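Long-range contact in hemolysin-related protein (Vibrio cholerae serotype O1, PDB 5V6C), which is a predicted secreted, hemolysin-related protein whose part described here is a beta-prism lectin domain that probably binds carbohydrate: residues A[5-10]-A[68-73]. Sequence-based numbering, arbitrary orientation.
Sequences PIFGYS and VEVTSG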
loop_
_atom_site.group_PDB
_atom_site.type_symbol
_atom_site.label_atom_id
_atom_site.label_comp_id
_atom_site.label_asym_id
_atom_site.label_seq_id
_atom_site.Cartn_x
_atom_site.Cartn_y
_atom_site.Cartn_z
ATOM N N PRO A 5 -9.724 -5.937 4.193
ATOM C CA PRO A 5 -8.868 -6.882 4.913
ATOM C C PRO A 5 -7.443 -6.361 4.980
ATOM O O PRO A 5 -7.090 -5.342 4.385
ATOM C CB PRO A 5 -8.968 -8.163 4.082
ATOM C CG PRO A 5 -9.294 -7.691 2.712
ATOM C CD PRO A 5 -10.150 -6.469 2.886
ATOM N N ILE A 6 -6.613 -7.080 5.730
ATOM C CA ILE A 6 -5.194 -6.761 5.815
ATOM C C ILE A 6 -4.506 -7.437 4.635
ATOM O O ILE A 6 -4.463 -8.666 4.554
ATOM C CB ILE A 6 -4.586 -7.213 7.149
ATOM C CG1 ILE A 6 -5.304 -6.546 8.328
ATOM C CG2 ILE A 6 -3.105 -6.873 7.197
ATOM C CD1 ILE A 6 -4.958 -7.135 9.677
ATOM N N PHE A 7 -3.982 -6.637 3.707
ATOM C CA PHE A 7 -3.193 -7.176 2.609
ATOM C C PHE A 7 -1.773 -7.459 3.089
ATOM O O PHE A 7 -1.247 -6.776 3.970
ATOM C CB PHE A 7 -3.168 -6.200 1.428
ATOM C CG PHE A 7 -4.528 -5.730 1.002
ATOM C CD1 PHE A 7 -5.336 -6.524 0.210
ATOM C CD2 PHE A 7 -4.997 -4.491 1.397
ATOM C CE1 PHE A 7 -6.590 -6.092 -0.177
ATOM C CE2 PHE A 7 -6.243 -4.054 1.017
ATOM C CZ PHE A 7 -7.044 -4.857 0.227
ATOM N N GLY A 8 -1.162 -8.488 2.512
ATOM C CA GLY A 8 0.192 -8.861 2.905
ATOM C C GLY A 8 0.216 -9.580 4.240
ATOM O O GLY A 8 -0.501 -10.566 4.444
ATOM N N TYR A 9 1.052 -9.087 5.156
ATOM C CA TYR A 9 1.271 -9.707 6.458
ATOM C C TYR A 9 1.066 -8.683 7.566
ATOM O O TYR A 9 1.175 -7.472 7.350
ATOM C CB TYR A 9 2.686 -10.286 6.578
ATOM C CG TYR A 9 3.139 -11.087 5.385
ATOM C CD1 TYR A 9 3.737 -10.469 4.297
ATOM C CD2 TYR A 9 2.980 -12.465 5.353
ATOM C CE1 TYR A 9 4.159 -11.202 3.203
ATOM C CE2 TYR A 9 3.399 -13.206 4.268
ATOM C CZ TYR A 9 3.988 -12.568 3.194
ATOM O OH TYR A 9 4.412 -13.300 2.108
ATOM N N SER A 10 0.812 -9.187 8.779
ATOM C CA SER A 10 0.546 -8.329 9.930
ATOM C C SER A 10 1.457 -8.655 11.111
ATOM O O SER A 10 1.097 -8.398 12.263
ATOM C CB SER A 10 -0.921 -8.430 10.351
ATOM O OG SER A 10 -1.308 -9.775 10.555
ATOM N N VAL A 68 -7.714 -2.837 -5.850
ATOM C CA VAL A 68 -6.276 -2.972 -5.683
ATOM C C VAL A 68 -5.872 -4.414 -5.960
ATOM O O VAL A 68 -6.637 -5.357 -5.728
ATOM C CB VAL A 68 -5.812 -2.529 -4.274
ATOM C CG1 VAL A 68 -5.991 -1.024 -4.100
ATOM C CG2 VAL A 68 -6.570 -3.271 -3.187
ATOM N N GLU A 69 -4.662 -4.572 -6.488
ATOM C CA GLU A 69 -4.044 -5.872 -6.710
ATOM C C GLU A 69 -2.686 -5.833 -6.024
ATOM O O GLU A 69 -1.786 -5.114 -6.469
ATOM C CB GLU A 69 -3.917 -6.158 -8.206
ATOM C CG GLU A 69 -3.364 -7.516 -8.561
ATOM C CD GLU A 69 -3.336 -7.742 -10.063
ATOM O OE1 GLU A 69 -2.383 -7.279 -10.716
ATOM O OE2 GLU A 69 -4.276 -8.364 -10.592
ATOM N N VAL A 70 -2.549 -6.571 -4.926
ATOM C CA VAL A 70 -1.382 -6.486 -4.054
ATOM C C VAL A 70 -0.562 -7.756 -4.223
ATOM O O VAL A 70 -1.055 -8.863 -3.969
ATOM C CB VAL A 70 -1.787 -6.291 -2.584
ATOM C CG1 VAL A 70 -0.553 -6.124 -1.702
ATOM C CG2 VAL A 70 -2.728 -5.093 -2.433
ATOM N N THR A 71 0.691 -7.597 -4.632
ATOM C CA THR A 71 1.616 -8.713 -4.765
ATOM C C THR A 71 2.584 -8.709 -3.590
ATOM O O THR A 71 3.231 -7.694 -3.309
ATOM C CB THR A 71 2.382 -8.639 -6.086
ATOM O OG1 THR A 71 1.453 -8.662 -7.179
ATOM C CG2 THR A 71 3.351 -9.813 -6.224
ATOM N N SER A 72 2.666 -9.844 -2.903
ATOM C CA SER A 72 3.579 -10.024 -1.790
ATOM C C SER A 72 4.220 -11.398 -1.904
ATOM O O SER A 72 3.672 -12.310 -2.528
ATOM C CB SER A 72 2.856 -9.887 -0.448
ATOM O OG SER A 72 1.878 -10.900 -0.300
ATOM N N GLY A 73 5.393 -11.538 -1.293
ATOM C CA GLY A 73 6.072 -12.820 -1.302
ATOM C C GLY A 73 7.463 -12.715 -0.711
ATOM O O GLY A 73 7.769 -11.788 0.043
HETATM O O HOH W 1 1.829 -13.438 1.006
#
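F7 turns its ring into the side of strand 65-75 where V68 and V70 project, and the pairing illustrates how two beta-sheets can pack through alternate residues of one strand. The methyl CG2 of V70 lies 3.9 Å from F7 CG, near the root of the ring, while V68 brings its own CG2 within 3.8 Å of F7 CZ at the far end. Both methyls approach obliquely, and both valine side chains run at about a right angle to that of the phenylalanine. With F7 CG anti to the carbonyl carbon (chi1 -51°), the ring extends along the neighbouring strand and spans the two valines. V70 also reaches back along the side chain, its CG1 standing 4.1 Å from F7 CB. On one face of the same ring sits the carbonyl oxygen of P5, 3.6 Å above the plane and offset toward the rim; F134 of strand 131-137 adds a ring whose plane is inclined to it by about 35°.

Farther along, the character of the contact changes from apolar to mixed. Y9 leans over so that CE1 comes to 4.1 Å from S72 CB, again obliquely, and its hydroxyl oxygen OH passes 3.8 Å from G73 CA. A water joins the two hydroxyls, 2.9 Å from S72 OG and weakly bonded to Y9 OH. No direct hydrogen bond links the segments, but G8 N donates to the carboxylate of E109, on the strand beside 65-75, tying the short strand 7-8 to the opposing sheet. Such packing of an aromatic side chain across alternate residues of a strand in another antiparallel sheet is in keeping with the core of a beta-prism lectin domain, in which three four-stranded sheets face one another; here it joins the sheet holding the first and last strands of the chain to the one containing strand 65-75.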